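Local coordinates for protein glutathione S-transferase delta (Bombyx mori, PDB 3VK9) that probably transfers glutathione to electrophilic compounds, working as a homodimeric delta-class glutathione transferase, at residues P43-L48 and H52-L57; P13-L18 and K201-F206; E66-I71 and D158-A163. All coordinates share one frame; numbering follows the deposited sequence.

Interaction 1. Residues P43-L48 and H52-L57; sequences PEYLKL and HTVPTL
Tyr45 of the short helix 43-48 reaches into the loop 52-55 and the start of strand 56-59, part of the thioredoxin-like N-terminal domain of a glutathione transferase. The loop carries the cis peptide bond before Pro55, a hallmark of the thioredoxin fold; in this family the backbone ahead of that proline commonly meets glutathione. CG of Tyr45 stands anti to the backbone N (chi1 -163°), which sends the ring away from the helix and sets its hydroxyl inside the curve of the loop. There the phenol works in both directions. It donates to Thr53 O, with OH and O 2.6 Å apart; this oxygen sits at the edge of the ring, while the donor is tilted 29° from the carbonyl plane. It also accepts from the Thr56 hydroxyl, OG1 lying 2.7 Å from Tyr45 OH; the threonine comes from the strand, the ring from the helix. The two bonds tie the loop just before the cis-proline and the first strand residue after it to one side-chain oxygen, with Val54 CG1 packed 3.4 Å from the same OH. Asn49, in the turn between the segments, bonds both Thr56 OG1 and Thr53 OG1, so the loop is gripped from a second point. Closer to the helix, the Tyr45 ring edge passes the backbone of His52, CE2 to CA 4.1 Å. The Leu46 side chain runs next to that of His52, in the same direction, and its CD2 meets the imidazole at the edge; the methyl comes nearest the stem of the ring, Leu46 CD2 to His52 CB at 3.7 Å.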
ATOM      1  N   PRO A  43     -24.155   3.435 -11.235  1.00 14.48           N
ATOM      2  CA  PRO A  43     -24.547   2.710 -10.013  1.00 16.14           C
ATOM      3  C   PRO A  43     -24.185   1.221 -10.036  1.00 12.28           C
ATOM      4  O   PRO A  43     -23.697   0.696  -9.046  1.00 15.87           O
ATOM      5  CB  PRO A  43     -26.079   2.903  -9.958  1.00 16.90           C
ATOM      6  CG  PRO A  43     -26.315   4.172 -10.740  1.00 13.42           C
ATOM      7  CD  PRO A  43     -25.299   4.124 -11.861  1.00 12.98           C
ATOM      8  N   GLU A  44     -24.415   0.546 -11.153  1.00 15.73           N
ATOM      9  CA  GLU A  44     -24.094  -0.875 -11.236  1.00 15.78           C
ATOM     10  C   GLU A  44     -22.624  -1.171 -10.930  1.00 23.37           C
ATOM     11  O   GLU A  44     -22.314  -2.171 -10.273  1.00 14.83           O
ATOM     12  CB  GLU A  44     -24.508  -1.449 -12.590  1.00 22.23           C
ATOM     13  CG  GLU A  44     -25.998  -1.802 -12.635  1.00 20.03           C
ATOM     14  CD  GLU A  44     -26.323  -3.060 -11.831  1.00 26.21           C
ATOM     15  OE1 GLU A  44     -27.269  -3.027 -11.011  1.00 19.75           O
ATOM     16  OE2 GLU A  44     -25.627  -4.085 -12.029  1.00 23.71           O
ATOM     17  N   TYR A  45     -21.720  -0.301 -11.379  1.00 16.92           N
ATOM     18  CA  TYR A  45     -20.314  -0.484 -11.049  1.00 12.83           C
ATOM     19  C   TYR A  45     -19.982  -0.060  -9.618  1.00 15.57           C
ATOM     20  O   TYR A  45     -19.193  -0.727  -8.928  1.00 15.27           O
ATOM     21  CB  TYR A  45     -19.393   0.239 -12.034  1.00 15.45           C
ATOM     22  CG  TYR A  45     -17.973  -0.276 -11.955  1.00 14.84           C
ATOM     23  CD1 TYR A  45     -17.545  -1.333 -12.771  1.00 13.12           C
ATOM     24  CD2 TYR A  45     -17.059   0.280 -11.059  1.00 13.04           C
ATOM     25  CE1 TYR A  45     -16.237  -1.821 -12.690  1.00 11.70           C
ATOM     26  CE2 TYR A  45     -15.744  -0.192 -10.978  1.00 13.34           C
ATOM     27  CZ  TYR A  45     -15.336  -1.234 -11.802  1.00 15.21           C
ATOM     28  OH  TYR A  45     -14.025  -1.701 -11.720  1.00 11.60           O
ATOM     29  N   LEU A  46     -20.577   1.041  -9.170  1.00 15.07           N
ATOM     30  CA  LEU A  46     -20.373   1.486  -7.789  1.00 17.92           C
ATOM     31  C   LEU A  46     -20.807   0.414  -6.803  1.00 22.04           C
ATOM     32  O   LEU A  46     -20.162   0.235  -5.770  1.00 19.25           O
ATOM     33  CB  LEU A  46     -21.105   2.795  -7.499  1.00 11.03           C
ATOM     34  CG  LEU A  46     -20.603   3.941  -8.368  1.00 11.83           C
ATOM     35  CD1 LEU A  46     -21.520   5.163  -8.267  1.00 11.39           C
ATOM     36  CD2 LEU A  46     -19.153   4.286  -8.035  1.00 20.29           C
ATOM     37  N   LYS A  47     -21.901  -0.281  -7.121  1.00 12.87           N
ATOM     38  CA  LYS A  47     -22.334  -1.430  -6.331  1.00 15.33           C
ATOM     39  C   LYS A  47     -21.176  -2.401  -6.076  1.00 17.79           C
ATOM     40  O   LYS A  47     -20.987  -2.875  -4.958  1.00 12.22           O
ATOM     41  CB  LYS A  47     -23.474  -2.178  -7.035  1.00 15.39           C
ATOM     42  CG  LYS A  47     -23.955  -3.406  -6.263  1.00 15.80           C
ATOM     43  CD  LYS A  47     -25.188  -4.001  -6.896  1.00 26.32           C
ATOM     44  CE  LYS A  47     -25.667  -5.219  -6.106  1.00 31.03           C
ATOM     45  NZ  LYS A  47     -24.691  -6.356  -6.159  1.00 25.80           N
ATOM     46  N   LEU A  48     -20.409  -2.691  -7.125  1.00 12.77           N
ATOM     47  CA  LEU A  48     -19.302  -3.630  -7.033  1.00 15.36           C
ATOM     48  C   LEU A  48     -18.093  -2.974  -6.368  1.00 18.05           C
ATOM     49  O   LEU A  48     -17.386  -3.590  -5.572  1.00 16.18           O
ATOM     50  CB  LEU A  48     -18.935  -4.141  -8.437  1.00 16.03           C
ATOM     51  CG  LEU A  48     -20.066  -4.884  -9.168  1.00 12.75           C
ATOM     52  CD1 LEU A  48     -19.593  -5.391 -10.532  1.00 17.50           C
ATOM     53  CD2 LEU A  48     -20.580  -6.022  -8.306  1.00 18.37           C
ATOM     54  N   HIS A  52     -14.893   3.134  -7.477  1.00 13.24           N
ATOM     55  CA  HIS A  52     -14.913   3.247  -8.934  1.00 14.95           C
ATOM     56  C   HIS A  52     -13.543   3.220  -9.612  1.00 12.17           C
ATOM     57  O   HIS A  52     -13.229   4.086 -10.424  1.00 15.09           O
ATOM     58  CB  HIS A  52     -15.749   4.454  -9.417  1.00 10.57           C
ATOM     59  CG  HIS A  52     -15.298   5.788  -8.901  1.00 14.41           C
ATOM     60  ND1 HIS A  52     -14.248   6.492  -9.458  1.00 15.58           N
ATOM     61  CD2 HIS A  52     -15.805   6.588  -7.931  1.00 22.24           C
ATOM     62  CE1 HIS A  52     -14.107   7.645  -8.834  1.00 17.99           C
ATOM     63  NE2 HIS A  52     -15.037   7.727  -7.898  1.00 22.32           N
ATOM     64  N   THR A  53     -12.751   2.203  -9.281  1.00 17.42           N
ATOM     65  CA  THR A  53     -11.442   1.991  -9.893  1.00 17.07           C
ATOM     66  C   THR A  53     -11.385   0.632 -10.581  1.00 18.59           C
ATOM     67  O   THR A  53     -12.298  -0.198 -10.438  1.00 14.95           O
ATOM     68  CB  THR A  53     -10.335   1.999  -8.831  1.00 23.90           C
ATOM     69  OG1 THR A  53     -10.606   0.979  -7.860  1.00 20.51           O
ATOM     70  CG2 THR A  53     -10.244   3.377  -8.137  1.00 21.95           C
ATOM     71  N   VAL A  54     -10.312   0.413 -11.332  1.00 11.18           N
ATOM     72  CA  VAL A  54      -9.971  -0.923 -11.811  1.00 10.51           C
ATOM     73  C   VAL A  54      -8.584  -1.247 -11.299  1.00 15.06           C
ATOM     74  O   VAL A  54      -7.792  -0.340 -11.056  1.00 18.71           O
ATOM     75  CB  VAL A  54     -10.001  -1.017 -13.335  1.00 13.75           C
ATOM     76  CG1 VAL A  54     -11.458  -0.925 -13.849  1.00 13.41           C
ATOM     77  CG2 VAL A  54      -9.153   0.066 -13.943  1.00 17.62           C
ATOM     78  N   PRO A  55      -8.286  -2.544 -11.118  1.00 13.71           N
ATOM     79  CA  PRO A  55      -9.198  -3.651 -11.416  1.00 16.01           C
ATOM     80  C   PRO A  55     -10.200  -3.888 -10.297  1.00 14.17           C
ATOM     81  O   PRO A  55      -9.965  -3.475  -9.158  1.00 14.98           O
ATOM     82  CB  PRO A  55      -8.252  -4.846 -11.480  1.00 14.47           C
ATOM     83  CG  PRO A  55      -7.219  -4.523 -10.441  1.00 12.94           C
ATOM     84  CD  PRO A  55      -7.004  -3.027 -10.571  1.00 15.69           C
ATOM     85  N   THR A  56     -11.298  -4.570 -10.603  1.00 11.19           N
ATOM     86  CA  THR A  56     -12.158  -5.089  -9.548  1.00  9.26           C
ATOM     87  C   THR A  56     -12.376  -6.583  -9.788  1.00 12.92           C
ATOM     88  O   THR A  56     -12.880  -6.996 -10.843  1.00 12.97           O
ATOM     89  CB  THR A  56     -13.531  -4.355  -9.479  1.00 13.39           C
ATOM     90  OG1 THR A  56     -13.326  -2.937  -9.405  1.00 13.12           O
ATOM     91  CG2 THR A  56     -14.340  -4.811  -8.276  1.00 16.56           C
ATOM     92  N   LEU A  57     -11.986  -7.380  -8.803  1.00 10.54           N
ATOM     93  CA  LEU A  57     -12.129  -8.827  -8.848  1.00 10.64           C
ATOM     94  C   LEU A  57     -13.465  -9.181  -8.176  1.00 13.21           C
ATOM     95  O   LEU A  57     -13.723  -8.734  -7.067  1.00 12.15           O
ATOM     96  CB  LEU A  57     -10.957  -9.442  -8.073  1.00  9.75           C
ATOM     97  CG  LEU A  57     -10.690 -10.959  -8.055  1.00 21.68           C
ATOM     98  CD1 LEU A  57     -11.573 -11.714  -7.082  1.00 31.09           C
ATOM     99  CD2 LEU A  57     -10.769 -11.529  -9.453  1.00 23.36           C
TER

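Interaction 2. Residues P13-L18 and K201-F206; sequences PCRAVL and KGLEAF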
ATOM      1  N   PRO A  13      -2.054  -1.401 -12.352  1.00 11.14           N
ATOM      2  CA  PRO A  13      -2.556  -2.372 -11.369  1.00  7.74           C
ATOM      3  C   PRO A  13      -3.333  -3.505 -12.017  1.00 14.00           C
ATOM      4  O   PRO A  13      -3.290  -4.618 -11.509  1.00 10.44           O
ATOM      5  CB  PRO A  13      -3.452  -1.524 -10.448  1.00 19.94           C
ATOM      6  CG  PRO A  13      -3.536  -0.176 -11.084  1.00 17.75           C
ATOM      7  CD  PRO A  13      -2.319  -0.020 -11.928  1.00 13.27           C
ATOM      8  N   CYS A  14      -4.018  -3.241 -13.131  1.00 13.34           N
ATOM      9  CA  CYS A  14      -4.708  -4.309 -13.842  1.00  9.12           C
ATOM     10  C   CYS A  14      -3.717  -5.316 -14.405  1.00  9.09           C
ATOM     11  O   CYS A  14      -3.953  -6.505 -14.337  1.00 11.12           O
ATOM     12  CB  CYS A  14      -5.567  -3.749 -14.977  1.00  7.30           C
ATOM     13  SG  CYS A  14      -7.058  -2.922 -14.371  1.00 12.91           S
ATOM     14  N   ARG A  15      -2.632  -4.819 -14.992  1.00 11.23           N
ATOM     15  CA  ARG A  15      -1.594  -5.679 -15.544  1.00  9.76           C
ATOM     16  C   ARG A  15      -0.918  -6.539 -14.464  1.00 12.98           C
ATOM     17  O   ARG A  15      -0.457  -7.641 -14.741  1.00 18.45           O
ATOM     18  CB  ARG A  15      -0.569  -4.843 -16.334  1.00  7.72           C
ATOM     19  CG  ARG A  15      -1.170  -4.255 -17.634  1.00  8.82           C
ATOM     20  CD  ARG A  15      -0.160  -3.472 -18.477  1.00  8.81           C
ATOM     21  NE  ARG A  15      -0.181  -2.046 -18.173  1.00 14.34           N
ATOM     22  CZ  ARG A  15       0.816  -1.384 -17.605  1.00 15.28           C
ATOM     23  NH1 ARG A  15       1.946  -2.016 -17.272  1.00 17.68           N
ATOM     24  NH2 ARG A  15       0.694  -0.080 -17.386  1.00 10.25           N
ATOM     25  N   ALA A  16      -0.833  -6.023 -13.245  1.00  8.94           N
ATOM     26  CA  ALA A  16      -0.297  -6.808 -12.135  1.00 10.81           C
ATOM     27  C   ALA A  16      -1.137  -8.070 -11.954  1.00 11.97           C
ATOM     28  O   ALA A  16      -0.612  -9.181 -11.782  1.00 12.97           O
ATOM     29  CB  ALA A  16      -0.287  -5.992 -10.853  1.00  9.41           C
ATOM     30  N   VAL A  17      -2.449  -7.899 -12.026  1.00  9.06           N
ATOM     31  CA  VAL A  17      -3.346  -9.032 -11.879  1.00 10.30           C
ATOM     32  C   VAL A  17      -3.306  -9.963 -13.097  1.00  6.94           C
ATOM     33  O   VAL A  17      -3.334 -11.180 -12.945  1.00 10.84           O
ATOM     34  CB  VAL A  17      -4.791  -8.560 -11.579  1.00  6.98           C
ATOM     35  CG1 VAL A  17      -5.705  -9.737 -11.455  1.00  7.26           C
ATOM     36  CG2 VAL A  17      -4.805  -7.702 -10.308  1.00  7.08           C
ATOM     37  N   LEU A  18      -3.260  -9.403 -14.302  1.00  9.22           N
ATOM     38  CA  LEU A  18      -3.155 -10.247 -15.493  1.00 10.46           C
ATOM     39  C   LEU A  18      -1.887 -11.102 -15.414  1.00 12.65           C
ATOM     40  O   LEU A  18      -1.921 -12.290 -15.674  1.00 11.98           O
ATOM     41  CB  LEU A  18      -3.201  -9.406 -16.775  1.00  7.64           C
ATOM     42  CG  LEU A  18      -4.559  -8.714 -16.937  1.00 17.32           C
ATOM     43  CD1 LEU A  18      -4.538  -7.632 -18.028  1.00 11.91           C
ATOM     44  CD2 LEU A  18      -5.634  -9.759 -17.202  1.00 14.28           C
ATOM     45  N   LYS A 201       1.148  -5.957 -24.044  1.00 15.80           N
ATOM     46  CA  LYS A 201      -0.006  -5.529 -24.819  1.00 16.07           C
ATOM     47  C   LYS A 201      -0.650  -4.300 -24.163  1.00 15.61           C
ATOM     48  O   LYS A 201      -0.770  -3.250 -24.786  1.00 23.21           O
ATOM     49  CB  LYS A 201      -1.012  -6.674 -24.935  1.00 14.08           C
ATOM     50  CG  LYS A 201      -2.211  -6.340 -25.811  1.00 31.10           C
ATOM     51  CD  LYS A 201      -3.121  -7.546 -25.990  1.00 38.17           C
ATOM     52  CE  LYS A 201      -4.343  -7.180 -26.831  1.00 49.20           C
ATOM     53  NZ  LYS A 201      -5.256  -8.338 -27.030  1.00 52.91           N
ATOM     54  N   GLY A 202      -1.044  -4.428 -22.903  1.00 14.35           N
ATOM     55  CA  GLY A 202      -1.596  -3.298 -22.169  1.00 12.18           C
ATOM     56  C   GLY A 202      -0.674  -2.083 -22.082  1.00 16.16           C
ATOM     57  O   GLY A 202      -1.126  -0.945 -22.208  1.00 21.43           O
ATOM     58  N   LEU A 203       0.618  -2.316 -21.856  1.00 21.19           N
ATOM     59  CA  LEU A 203       1.599  -1.233 -21.807  1.00 15.52           C
ATOM     60  C   LEU A 203       1.531  -0.428 -23.100  1.00 18.49           C
ATOM     61  O   LEU A 203       1.615   0.812 -23.104  1.00 15.19           O
ATOM     62  CB  LEU A 203       3.010  -1.795 -21.604  1.00 20.61           C
ATOM     63  CG  LEU A 203       4.178  -0.802 -21.529  1.00 18.26           C
ATOM     64  CD1 LEU A 203       3.934   0.272 -20.453  1.00 17.02           C
ATOM     65  CD2 LEU A 203       5.508  -1.514 -21.315  1.00 12.44           C
ATOM     66  N   GLU A 204       1.357  -1.144 -24.208  1.00 13.98           N
ATOM     67  CA  GLU A 204       1.271  -0.496 -25.506  1.00 24.83           C
ATOM     68  C   GLU A 204       0.043   0.401 -25.577  1.00 31.29           C
ATOM     69  O   GLU A 204       0.123   1.504 -26.112  1.00 14.87           O
ATOM     70  CB  GLU A 204       1.254  -1.529 -26.639  1.00 30.74           C
ATOM     71  CG  GLU A 204       1.496  -0.941 -28.021  1.00 37.50           C
ATOM     72  CD  GLU A 204       2.861  -0.273 -28.148  1.00 46.47           C
ATOM     73  OE1 GLU A 204       3.811  -0.707 -27.457  1.00 40.77           O
ATOM     74  OE2 GLU A 204       2.979   0.691 -28.940  1.00 54.12           O
ATOM     75  N   ALA A 205      -1.084  -0.076 -25.039  1.00 14.18           N
ATOM     76  CA  ALA A 205      -2.327   0.698 -25.022  1.00 24.93           C
ATOM     77  C   ALA A 205      -2.159   1.979 -24.202  1.00 21.86           C
ATOM     78  O   ALA A 205      -2.627   3.048 -24.593  1.00 22.02           O
ATOM     79  CB  ALA A 205      -3.457  -0.139 -24.447  1.00 20.04           C
ATOM     80  N   PHE A 206      -1.494   1.845 -23.057  1.00 16.16           N
ATOM     81  CA  PHE A 206      -1.163   2.966 -22.176  1.00 17.14           C
ATOM     82  C   PHE A 206      -0.306   4.015 -22.900  1.00 15.54           C
ATOM     83  O   PHE A 206      -0.600   5.208 -22.840  1.00 19.97           O
ATOM     84  CB  PHE A 206      -0.443   2.440 -20.919  1.00 18.15           C
ATOM     85  CG  PHE A 206       0.025   3.524 -19.966  1.00 18.19           C
ATOM     86  CD1 PHE A 206      -0.886   4.295 -19.262  1.00 20.70           C
ATOM     87  CD2 PHE A 206       1.375   3.738 -19.751  1.00 17.02           C
ATOM     88  CE1 PHE A 206      -0.455   5.287 -18.381  1.00 20.39           C
ATOM     89  CE2 PHE A 206       1.816   4.723 -18.877  1.00 16.32           C
ATOM     90  CZ  PHE A 206       0.902   5.497 -18.187  1.00 20.02           C
TER
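The interface between the thioredoxin-like N-terminal domain and the helical C-terminal part of this glutathione transferase is bridged here by Arg15, which leaves helix 12-24 and lies against Gly202, Leu203 and Phe206 of helix 195-213. The two short segments run nearly antiparallel, at 169°, with axes 10.5 Å apart. That spacing is filled chiefly by one long side chain. Arg15 CD rests on the helix backbone, 3.7 Å from Leu203 N and 3.9 Å from Gly202 C. Gly202 has no CB where one would run into Arg15 CD, and the aliphatic part of the arginine can therefore settle directly on main chain. The chain then bends at chi3 (-93°), swinging the guanidinium alongside the helix. One of its faces looks onto Leu203 CA, which stands 4.1 Å above the plane and off toward the rim. The end of the group touches the leucine side chain loosely: Arg15 NH1 comes within 4.4 Å of Leu203 CD1.

The polar work of the buried head is done by neighbours. NH1 bonds Asn199 OD1, one turn earlier on helix 195-213, and Ala163 O of helix 156-167; NH2 bonds Gly10 O and Ser167 OG. One guanidinium thus joins the N-terminal domain to two C-terminal helices, its charge probably eased by the neutral oxygens of these partners. With a leucine in its place, Asn199 OD1 and the carbonyl oxygens of Gly10 and Ala163 would probably be left without this donor inside a buried interface. Phe206 closes the contact at its far end, where its ring is met obliquely and its CG lies 4.5 Å from Arg15 NH2.

Interaction 3. Residues E66-I71 and D158-A163; sequences ESRAII and DLSLIA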
ATOM      1  N   GLU A  66      -8.162  -3.570  -4.730  1.00 15.75           N
ATOM      2  CA  GLU A  66      -6.756  -3.212  -4.654  1.00 11.16           C
ATOM      3  C   GLU A  66      -5.969  -4.332  -5.335  1.00 13.54           C
ATOM      4  O   GLU A  66      -5.990  -5.473  -4.879  1.00 12.51           O
ATOM      5  CB  GLU A  66      -6.339  -3.030  -3.195  1.00  9.74           C
ATOM      6  CG  GLU A  66      -6.969  -1.793  -2.549  1.00 14.30           C
ATOM      7  CD  GLU A  66      -6.309  -0.486  -3.038  1.00 16.51           C
ATOM      8  OE1 GLU A  66      -5.178  -0.551  -3.568  1.00 12.17           O
ATOM      9  OE2 GLU A  66      -6.923   0.594  -2.903  1.00 17.97           O
ATOM     10  N   SER A  67      -5.293  -3.998  -6.430  1.00  9.71           N
ATOM     11  CA  SER A  67      -4.560  -4.981  -7.214  1.00  9.91           C
ATOM     12  C   SER A  67      -3.686  -5.818  -6.287  1.00  8.73           C
ATOM     13  O   SER A  67      -3.597  -7.029  -6.431  1.00  9.57           O
ATOM     14  CB  SER A  67      -3.685  -4.293  -8.264  1.00  6.99           C
ATOM     15  OG  SER A  67      -2.801  -3.384  -7.637  1.00  8.39           O
ATOM     16  N   ARG A  68      -3.055  -5.161  -5.323  1.00  6.57           N
ATOM     17  CA  ARG A  68      -2.091  -5.842  -4.457  1.00  6.09           C
ATOM     18  C   ARG A  68      -2.717  -6.791  -3.445  1.00 15.66           C
ATOM     19  O   ARG A  68      -2.054  -7.711  -2.987  1.00 16.85           O
ATOM     20  CB  ARG A  68      -1.138  -4.824  -3.809  1.00  5.90           C
ATOM     21  CG  ARG A  68      -0.298  -4.111  -4.885  1.00  8.21           C
ATOM     22  CD  ARG A  68       0.368  -2.842  -4.386  1.00 12.49           C
ATOM     23  NE  ARG A  68       0.950  -2.075  -5.483  1.00  9.07           N
ATOM     24  CZ  ARG A  68       0.279  -1.173  -6.197  1.00  8.73           C
ATOM     25  NH1 ARG A  68      -1.008  -0.925  -5.934  1.00  6.39           N
ATOM     26  NH2 ARG A  68       0.886  -0.532  -7.191  1.00 10.13           N
ATOM     27  N   ALA A  69      -3.990  -6.570  -3.104  1.00  9.33           N
ATOM     28  CA  ALA A  69      -4.763  -7.565  -2.356  1.00  9.25           C
ATOM     29  C   ALA A  69      -5.292  -8.696  -3.262  1.00 13.72           C
ATOM     30  O   ALA A  69      -5.439  -9.837  -2.816  1.00  8.74           O
ATOM     31  CB  ALA A  69      -5.920  -6.905  -1.602  1.00  7.03           C
ATOM     32  N   ILE A  70      -5.609  -8.369  -4.516  1.00 10.03           N
ATOM     33  CA  ILE A  70      -6.125  -9.369  -5.452  1.00  8.73           C
ATOM     34  C   ILE A  70      -5.048 -10.414  -5.779  1.00 14.52           C
ATOM     35  O   ILE A  70      -5.315 -11.628  -5.800  1.00 12.15           O
ATOM     36  CB  ILE A  70      -6.585  -8.722  -6.781  1.00  8.83           C
ATOM     37  CG1 ILE A  70      -7.815  -7.835  -6.574  1.00 13.89           C
ATOM     38  CG2 ILE A  70      -6.817  -9.811  -7.858  1.00 11.55           C
ATOM     39  CD1 ILE A  70      -8.165  -6.910  -7.789  1.00  8.39           C
ATOM     40  N   ILE A  71      -3.831  -9.953  -6.053  1.00  8.81           N
ATOM     41  CA  ILE A  71      -2.784 -10.881  -6.468  1.00  6.80           C
ATOM     42  C   ILE A  71      -2.395 -11.831  -5.338  1.00 10.64           C
ATOM     43  O   ILE A  71      -2.124 -13.006  -5.580  1.00  8.87           O
ATOM     44  CB  ILE A  71      -1.529 -10.170  -7.076  1.00 12.56           C
ATOM     45  CG1 ILE A  71      -0.799  -9.336  -6.018  1.00 15.12           C
ATOM     46  CG2 ILE A  71      -1.934  -9.314  -8.284  1.00 12.52           C
ATOM     47  CD1 ILE A  71       0.294  -8.415  -6.564  1.00 13.06           C
ATOM     48  N   ASP A 158       7.486  -8.985  -7.793  1.00 12.71           N
ATOM     49  CA  ASP A 158       8.057  -8.684  -9.109  1.00  8.73           C
ATOM     50  C   ASP A 158       6.950  -8.270 -10.097  1.00 11.61           C
ATOM     51  O   ASP A 158       7.077  -7.308 -10.851  1.00  9.18           O
ATOM     52  CB  ASP A 158       8.834  -9.897  -9.655  1.00 12.80           C
ATOM     53  CG  ASP A 158       9.997 -10.319  -8.747  1.00 12.57           C
ATOM     54  OD1 ASP A 158      11.012  -9.590  -8.691  1.00 17.37           O
ATOM     55  OD2 ASP A 158       9.899 -11.385  -8.103  1.00 11.27           O
ATOM     56  N   LEU A 159       5.857  -9.007 -10.097  1.00  9.28           N
ATOM     57  CA  LEU A 159       4.824  -8.794 -11.095  1.00  9.97           C
ATOM     58  C   LEU A 159       4.123  -7.435 -10.916  1.00 12.10           C
ATOM     59  O   LEU A 159       3.845  -6.725 -11.883  1.00 11.53           O
ATOM     60  CB  LEU A 159       3.811  -9.950 -11.053  1.00 10.52           C
ATOM     61  CG  LEU A 159       4.358 -11.373 -11.243  1.00  8.56           C
ATOM     62  CD1 LEU A 159       3.216 -12.428 -11.199  1.00 12.98           C
ATOM     63  CD2 LEU A 159       5.138 -11.483 -12.536  1.00  9.48           C
ATOM     64  N   SER A 160       3.840  -7.081  -9.675  1.00  7.95           N
ATOM     65  CA  SER A 160       3.245  -5.780  -9.379  1.00 11.05           C
ATOM     66  C   SER A 160       4.242  -4.660  -9.695  1.00 11.26           C
ATOM     67  O   SER A 160       3.892  -3.672 -10.335  1.00 11.23           O
ATOM     68  CB  SER A 160       2.797  -5.718  -7.917  1.00  9.90           C
ATOM     69  OG  SER A 160       2.170  -4.487  -7.636  1.00  9.08           O
ATOM     70  N   LEU A 161       5.489  -4.829  -9.259  1.00  7.43           N
ATOM     71  CA  LEU A 161       6.503  -3.803  -9.495  1.00  9.03           C
ATOM     72  C   LEU A 161       6.827  -3.631 -10.973  1.00  9.89           C
ATOM     73  O   LEU A 161       7.096  -2.516 -11.430  1.00 11.39           O
ATOM     74  CB  LEU A 161       7.787  -4.066  -8.690  1.00  8.05           C
ATOM     75  CG  LEU A 161       7.819  -3.453  -7.277  1.00 14.73           C
ATOM     76  CD1 LEU A 161       8.945  -4.045  -6.405  1.00 13.27           C
ATOM     77  CD2 LEU A 161       7.900  -1.916  -7.299  1.00 13.34           C
ATOM     78  N   ILE A 162       6.812  -4.724 -11.731  1.00  8.51           N
ATOM     79  CA  ILE A 162       7.148  -4.577 -13.127  1.00  8.09           C
ATOM     80  C   ILE A 162       6.015  -3.900 -13.877  1.00 10.98           C
ATOM     81  O   ILE A 162       6.263  -3.108 -14.769  1.00 10.02           O
ATOM     82  CB  ILE A 162       7.650  -5.882 -13.814  1.00  9.24           C
ATOM     83  CG1 ILE A 162       8.418  -5.508 -15.092  1.00 12.91           C
ATOM     84  CG2 ILE A 162       6.501  -6.811 -14.136  1.00  8.91           C
ATOM     85  CD1 ILE A 162       9.360  -6.570 -15.590  1.00 18.94           C
ATOM     86  N   ALA A 163       4.768  -4.157 -13.474  1.00 15.36           N
ATOM     87  CA  ALA A 163       3.649  -3.457 -14.092  1.00 11.82           C
ATOM     88  C   ALA A 163       3.786  -1.949 -13.876  1.00 17.82           C
ATOM     89  O   ALA A 163       3.526  -1.152 -14.788  1.00 16.25           O
ATOM     90  CB  ALA A 163       2.313  -3.960 -13.557  1.00 10.77           C
TER
HETATM   91  O   HOH W   1      -0.339  -3.584  -8.523  1.00 11.30           O
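Ser160, on helix 156-167 of the C-terminal domain, faces Arg68 and Ile71 at the beginning of helix 67-78, so the two domains of the glutathione transferase fold meet here deep in the chain. Its hydroxyl stands anti to the backbone N (chi1 -178°), which carries OG toward Arg68 and leaves CB for the apolar neighbour. That neighbour is Ile71: CG1 sits between the backbone N and the carbonyl carbon (chi1 66°), an arrangement uncommon in helices, and CD1 reaches to within 3.9 Å of Ser160 CB. Arg68 runs extended from CG to NE, passing Ser160 with CG 3.7 Å and NE 3.5 Å from OG, an oblique approach to the guanidinium. Its NH2 goes on to a salt bridge with Asp102 of helix 89-119, and the same carboxylate oxygen bonds Ser160 OG. A water sits over the guanidinium. It lies 3.4 Å above the plane, over the centre, donates to Ser160 OG at 2.8 Å, and is bonded to Ser67 OG at 2.6 Å. Tyr100 of the second subunit packs on Arg68, placing the cluster next to the dimer interface.

Since the water already gives a proton to Ser160 OG, the serine is likely to direct its own at Asp102. Serine and arginine thereby converge as donors on one carboxylate oxygen, which probably restricts the rotation of both side chains.

From the N terminus, helix 12-24 opens interaction 2, which closes only at helix 195-213 and so encloses both other contacts. Interaction 1 is a local closure within the N-terminal domain, complete before interaction 3 opens at helix 67-78 and returns at helix 156-167; these two follow in series and none of the loops cross. Interactions 2 and 3 both join the thioredoxin-like domain to the helical one, and they touch where the arginine of 13-18 reaches helix 156-167. Pro55 of interaction 1 packs on Cys14 and Val17 of 13-18 and on Ile70 of 66-71, linking the cis-proline loop to both inter-domain contacts.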